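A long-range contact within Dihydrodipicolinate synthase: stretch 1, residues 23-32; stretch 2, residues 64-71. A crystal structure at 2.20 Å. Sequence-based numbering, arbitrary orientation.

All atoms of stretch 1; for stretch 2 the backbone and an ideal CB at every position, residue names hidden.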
ATOM      1  N   LEU A  23      -4.262   8.676  37.843  1.00 24.80           N
ATOM      2  CA  LEU A  23      -2.969   8.258  37.344  1.00 25.74           C
ATOM      3  C   LEU A  23      -2.210   7.372  38.359  1.00 26.39           C
ATOM      4  O   LEU A  23      -1.746   6.270  38.032  1.00 26.52           O
ATOM      5  CB  LEU A  23      -2.150   9.490  36.925  1.00 25.76           C
ATOM      6  CG  LEU A  23      -0.805   9.349  36.212  1.00 27.43           C
ATOM      7  CD1 LEU A  23      -0.964   8.749  34.777  1.00 29.12           C
ATOM      8  CD2 LEU A  23      -0.164  10.701  36.119  1.00 26.00           C
ATOM      9  N   GLU A  24      -2.126   7.833  39.599  1.00 27.29           N
ATOM     10  CA  GLU A  24      -1.499   7.059  40.680  1.00 27.53           C
ATOM     11  C   GLU A  24      -2.112   5.676  40.862  1.00 27.17           C
ATOM     12  O   GLU A  24      -1.403   4.655  40.930  1.00 27.11           O
ATOM     13  CB  GLU A  24      -1.657   7.822  41.998  1.00 27.15           C
ATOM     14  CG  GLU A  24      -0.963   7.169  43.178  1.00 30.40           C
ATOM     15  CD  GLU A  24      -0.831   8.124  44.371  1.00 36.87           C
ATOM     16  OE1 GLU A  24      -1.703   9.023  44.544  1.00 40.63           O
ATOM     17  OE2 GLU A  24       0.146   7.984  45.119  1.00 37.22           O
ATOM     18  N   GLU A  25      -3.441   5.676  40.966  1.00 26.64           N
ATOM     19  CA  GLU A  25      -4.231   4.495  41.105  1.00 26.65           C
ATOM     20  C   GLU A  25      -4.025   3.544  39.919  1.00 25.81           C
ATOM     21  O   GLU A  25      -3.888   2.319  40.110  1.00 24.47           O
ATOM     22  CB  GLU A  25      -5.696   4.908  41.323  1.00 26.95           C
ATOM     23  CG  GLU A  25      -6.714   4.056  40.600  1.00 29.57           C
ATOM     24  CD  GLU A  25      -8.173   4.255  41.066  1.00 31.37           C
ATOM     25  OE1 GLU A  25      -8.572   5.382  41.510  1.00 34.60           O
ATOM     26  OE2 GLU A  25      -8.914   3.244  40.963  1.00 36.29           O
ATOM     27  N   ASN A  26      -3.940   4.086  38.698  1.00 25.59           N
ATOM     28  CA  ASN A  26      -3.626   3.200  37.526  1.00 24.96           C
ATOM     29  C   ASN A  26      -2.238   2.591  37.650  1.00 23.95           C
ATOM     30  O   ASN A  26      -2.037   1.402  37.449  1.00 22.61           O
ATOM     31  CB  ASN A  26      -3.734   3.929  36.191  1.00 24.48           C
ATOM     32  CG  ASN A  26      -5.121   4.226  35.808  1.00 25.81           C
ATOM     33  OD1 ASN A  26      -6.041   3.617  36.304  1.00 24.25           O
ATOM     34  ND2 ASN A  26      -5.294   5.189  34.894  1.00 27.64           N
ATOM     35  N   ILE A  27      -1.282   3.431  38.016  1.00 24.71           N
ATOM     36  CA  ILE A  27       0.091   2.949  38.209  1.00 25.04           C
ATOM     37  C   ILE A  27       0.199   1.805  39.189  1.00 24.73           C
ATOM     38  O   ILE A  27       0.756   0.741  38.863  1.00 25.12           O
ATOM     39  CB  ILE A  27       1.030   4.077  38.582  1.00 25.04           C
ATOM     40  CG1 ILE A  27       1.080   5.044  37.384  1.00 26.86           C
ATOM     41  CG2 ILE A  27       2.448   3.515  38.882  1.00 25.11           C
ATOM     42  CD1 ILE A  27       1.870   6.306  37.580  1.00 25.09           C
ATOM     43  N   ASN A  28      -0.348   1.990  40.374  1.00 24.89           N
ATOM     44  CA  ASN A  28      -0.319   0.902  41.383  1.00 25.38           C
ATOM     45  C   ASN A  28      -1.080  -0.337  40.960  1.00 24.79           C
ATOM     46  O   ASN A  28      -0.636  -1.456  41.247  1.00 26.60           O
ATOM     47  CB  ASN A  28      -0.885   1.413  42.715  1.00 24.91           C
ATOM     48  CG  ASN A  28       0.046   2.345  43.392  1.00 27.07           C
ATOM     49  OD1 ASN A  28      -0.378   3.357  43.960  1.00 27.95           O
ATOM     50  ND2 ASN A  28       1.349   2.024  43.342  1.00 25.33           N
ATOM     51  N   PHE A  29      -2.222  -0.162  40.286  1.00 24.14           N
ATOM     52  CA  PHE A  29      -2.908  -1.306  39.687  1.00 24.75           C
ATOM     53  C   PHE A  29      -1.991  -2.153  38.769  1.00 24.65           C
ATOM     54  O   PHE A  29      -1.970  -3.360  38.851  1.00 25.20           O
ATOM     55  CB  PHE A  29      -4.156  -0.875  38.923  1.00 24.96           C
ATOM     56  CG  PHE A  29      -4.836  -1.994  38.172  1.00 27.55           C
ATOM     57  CD1 PHE A  29      -5.465  -3.047  38.856  1.00 30.71           C
ATOM     58  CD2 PHE A  29      -4.893  -1.979  36.783  1.00 30.38           C
ATOM     59  CE1 PHE A  29      -6.168  -4.109  38.136  1.00 30.07           C
ATOM     60  CE2 PHE A  29      -5.578  -2.994  36.059  1.00 31.83           C
ATOM     61  CZ  PHE A  29      -6.212  -4.066  36.743  1.00 29.05           C
ATOM     62  N   LEU A  30      -1.226  -1.511  37.907  1.00 24.94           N
ATOM     63  CA  LEU A  30      -0.379  -2.247  36.971  1.00 24.92           C
ATOM     64  C   LEU A  30       0.813  -2.880  37.689  1.00 24.94           C
ATOM     65  O   LEU A  30       1.205  -4.025  37.406  1.00 24.53           O
ATOM     66  CB  LEU A  30       0.092  -1.292  35.908  1.00 24.47           C
ATOM     67  CG  LEU A  30      -1.060  -0.581  35.176  1.00 26.44           C
ATOM     68  CD1 LEU A  30      -0.557   0.612  34.296  1.00 22.60           C
ATOM     69  CD2 LEU A  30      -1.930  -1.580  34.328  1.00 23.77           C
ATOM     70  N   ILE A  31       1.402  -2.124  38.612  1.00 25.47           N
ATOM     71  CA  ILE A  31       2.520  -2.661  39.424  1.00 25.34           C
ATOM     72  C   ILE A  31       2.064  -3.880  40.230  1.00 26.15           C
ATOM     73  O   ILE A  31       2.774  -4.876  40.216  1.00 25.65           O
ATOM     74  CB  ILE A  31       3.217  -1.587  40.321  1.00 25.78           C
ATOM     75  CG1 ILE A  31       3.767  -0.421  39.462  1.00 21.91           C
ATOM     76  CG2 ILE A  31       4.331  -2.257  41.262  1.00 25.74           C
ATOM     77  CD1 ILE A  31       4.439   0.728  40.271  1.00 23.59           C
ATOM     78  N   GLU A  32       0.895  -3.792  40.876  1.00 27.98           N
ATOM     79  CA  GLU A  32       0.310  -4.906  41.672  1.00 31.59           C
ATOM     80  C   GLU A  32       0.291  -6.146  40.782  1.00 30.93           C
ATOM     81  O   GLU A  32       0.527  -7.271  41.219  1.00 30.85           O
ATOM     82  CB  GLU A  32      -1.179  -4.641  42.131  1.00 32.06           C
ATOM     83  CG  GLU A  32      -1.522  -3.437  43.128  1.00 36.47           C
ATOM     84  CD  GLU A  32      -3.075  -2.956  43.153  1.00 38.01           C
ATOM     85  OE1 GLU A  32      -4.009  -3.733  42.796  1.00 45.36           O
ATOM     86  OE2 GLU A  32      -3.360  -1.772  43.537  1.00 42.73           O
ATOM     87  N   UNK A  64       7.651   9.561  40.567  1.00 26.84           N
ATOM     88  CA  UNK A  64       7.424   9.705  42.017  1.00 28.29           C
ATOM     89  C   UNK A  64       6.563   8.539  42.567  1.00 28.66           C
ATOM     90  O   UNK A  64       6.874   7.937  43.617  1.00 28.58           O
ATOM     91  CB  UNK A  64       6.744  11.044  42.311  1.00 28.29           C
ATOM     92  N   UNK A  65       5.460   8.234  41.872  1.00 28.17           N
ATOM     93  CA  UNK A  65       4.574   7.204  42.329  1.00 27.16           C
ATOM     94  C   UNK A  65       5.270   5.877  42.191  1.00 27.27           C
ATOM     95  O   UNK A  65       5.248   5.060  43.112  1.00 27.87           O
ATOM     96  CB  UNK A  65       3.253   7.222  41.557  1.00 27.16           C
ATOM     97  N   UNK A  66       5.874   5.638  41.040  1.00 26.52           N
ATOM     98  CA  UNK A  66       6.565   4.376  40.848  1.00 26.07           C
ATOM     99  C   UNK A  66       7.652   4.187  41.885  1.00 27.20           C
ATOM    100  O   UNK A  66       7.770   3.084  42.465  1.00 26.70           O
ATOM    101  CB  UNK A  66       7.160   4.300  39.440  1.00 26.07           C
ATOM    102  N   UNK A  67       8.441   5.243  42.116  1.00 27.75           N
ATOM    103  CA  UNK A  67       9.417   5.203  43.215  1.00 29.41           C
ATOM    104  C   UNK A  67      10.331   3.991  43.109  1.00 28.81           C
ATOM    105  O   UNK A  67      10.512   3.294  44.086  1.00 27.72           O
ATOM    106  CB  UNK A  67       8.698   5.190  44.566  1.00 29.41           C
ATOM    107  N   UNK A  68      10.899   3.762  41.925  1.00 28.81           N
ATOM    108  CA  UNK A  68      11.865   2.708  41.699  1.00 28.19           C
ATOM    109  C   UNK A  68      11.361   1.266  41.763  1.00 29.23           C
ATOM    110  O   UNK A  68      12.172   0.347  41.613  1.00 29.36           O
ATOM    111  CB  UNK A  68      12.989   2.869  42.724  1.00 28.19           C
ATOM    112  N   UNK A  69      10.059   1.044  41.960  1.00 28.43           N
ATOM    113  CA  UNK A  69       9.558  -0.339  42.021  1.00 29.30           C
ATOM    114  C   UNK A  69       9.651  -1.044  40.661  1.00 29.23           C
ATOM    115  O   UNK A  69       9.978  -2.236  40.587  1.00 28.99           O
ATOM    116  CB  UNK A  69       8.108  -0.350  42.508  1.00 29.30           C
ATOM    117  N   UNK A  70       9.344  -0.296  39.595  1.00 28.34           N
ATOM    118  CA  UNK A  70       9.504  -0.808  38.224  1.00 27.32           C
ATOM    119  C   UNK A  70      10.189   0.249  37.339  1.00 27.13           C
ATOM    120  O   UNK A  70      10.388   1.401  37.762  1.00 27.43           O
ATOM    121  CB  UNK A  70       8.147  -1.197  37.634  1.00 27.32           C
ATOM    122  N   UNK A  71      10.590  -0.136  36.132  1.00 26.99           N
ATOM    123  CA  UNK A  71      11.257   0.827  35.248  1.00 26.51           C
ATOM    124  C   UNK A  71      10.275   1.854  34.765  1.00 25.68           C
ATOM    125  O   UNK A  71       9.098   1.561  34.559  1.00 26.03           O
ATOM    126  CB  UNK A  71      11.909   0.124  34.056  1.00 26.51           C
TER

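Stretch 1 is a helix, and the side it turns to stretch 2 carries E24, I27, N28 and I31. Position 64 lies in the last turn of a second helix, and its ideal CB has nothing of stretch 1 within 5.5 Å. The contact sets no demand there, and many residues would do; the deposited one is D64.

At position 65 the CA-to-CB bond points toward stretch 1. The ideal CB lies 4.3 Å from I27 CD1 and 4.5 Å from the aliphatic CG of E24, so there is room for a small or medium apolar side chain such as alanine, valine or isoleucine. The residue is V65. V65 CG1 packs 3.7 Å from I27 CG2, and both methyls lie near E24 CG, the closer being V65 CG2 at 3.9 Å, against the methylene part of that charged side chain.

Position 66 points sideways, yet its ideal CB is 4.6 Å from I31 CD1 and 4.8 Å from I27 CG2. Two isoleucine methyls invite another apolar group, and valine, isoleucine or leucine could answer. In V66, CG2 does so, 3.6 Å from I27 CG2 and 4.1 Å from I31 CD1.

Position 67 leaves the helix with phi 54°, a value that asparagine and glycine tolerate best, and nothing of stretch 1 is near its CB. It is N67. Position 68 also has positive phi, 69°, which by itself favours glycine; G68 fits, and the two centre a type I' turn from 66 to 69.

At position 69 the chain is back at negative phi and the CB again points toward stretch 1, 4.4 Å from I31 CG2. An apolar side chain could cover the isoleucine; a long polar one could lie over it and continue to N28. R69 takes the second course. Its guanidinium bends back to the end of the preceding helix, where R69 NH2 donates to V65 O (2.7 Å) and R69 NE to V66 O (3.1 Å), a carbonyl that also accepts the backbone amide R69 N (3.1 Å). I31 CD1 lies over one face of the group, 3.6 Å from R69 CZ, while the N28 side chain sits at its edge.

Position 70, with extended backbone angles, points toward stretch 1, its ideal CB 4.8 Å from I31 CG1. A beta-branched apolar residue suits both backbone and neighbour: V70 places CG2 4.0 Å from I31 CG1. Position 71 is out of reach, so the contact cannot choose; it is Q71.

Stretch 2, residues 64-71: DVVNGRVQ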
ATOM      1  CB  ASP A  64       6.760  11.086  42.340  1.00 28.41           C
ATOM      2  CG  ASP A  64       7.720  12.353  42.086  1.00 33.73           C
ATOM      3  OD1 ASP A  64       8.910  12.258  41.657  1.00 32.78           O
ATOM      4  OD2 ASP A  64       7.262  13.509  42.344  1.00 39.58           O
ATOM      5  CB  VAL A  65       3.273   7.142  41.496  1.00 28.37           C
ATOM      6  CG1 VAL A  65       2.504   5.796  41.806  1.00 26.80           C
ATOM      7  CG2 VAL A  65       2.420   8.405  41.717  1.00 26.41           C
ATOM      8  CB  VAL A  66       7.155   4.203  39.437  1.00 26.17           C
ATOM      9  CG1 VAL A  66       8.136   3.031  39.420  1.00 23.32           C
ATOM     10  CG2 VAL A  66       6.015   4.040  38.366  1.00 24.32           C
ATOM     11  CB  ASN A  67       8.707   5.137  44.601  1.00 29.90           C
ATOM     12  CG  ASN A  67       9.618   5.630  45.771  1.00 33.92           C
ATOM     13  OD1 ASN A  67       9.410   5.250  46.919  1.00 36.06           O
ATOM     14  ND2 ASN A  67      10.617   6.465  45.464  1.00 34.06           N
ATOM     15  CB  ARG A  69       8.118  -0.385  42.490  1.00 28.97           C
ATOM     16  CG  ARG A  69       7.956  -0.300  43.995  1.00 32.19           C
ATOM     17  CD  ARG A  69       6.471  -0.211  44.365  1.00 30.24           C
ATOM     18  NE  ARG A  69       5.934   1.075  43.925  1.00 28.98           N
ATOM     19  CZ  ARG A  69       4.637   1.334  43.788  1.00 29.56           C
ATOM     20  NH1 ARG A  69       3.727   0.405  44.069  1.00 24.92           N
ATOM     21  NH2 ARG A  69       4.248   2.541  43.394  1.00 28.48           N
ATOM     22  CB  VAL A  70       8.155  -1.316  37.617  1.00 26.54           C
ATOM     23  CG1 VAL A  70       7.561  -2.388  38.481  1.00 24.48           C
ATOM     24  CG2 VAL A  70       7.173  -0.187  37.432  1.00 25.44           C
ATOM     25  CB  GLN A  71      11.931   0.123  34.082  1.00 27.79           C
ATOM     26  CG  GLN A  71      12.918  -0.971  34.544  1.00 29.37           C
ATOM     27  CD  GLN A  71      13.086  -2.027  33.488  1.00 33.29           C
ATOM     28  OE1 GLN A  71      12.469  -3.094  33.552  1.00 35.85           O
ATOM     29  NE2 GLN A  71      13.892  -1.724  32.482  1.00 33.68           N
TER
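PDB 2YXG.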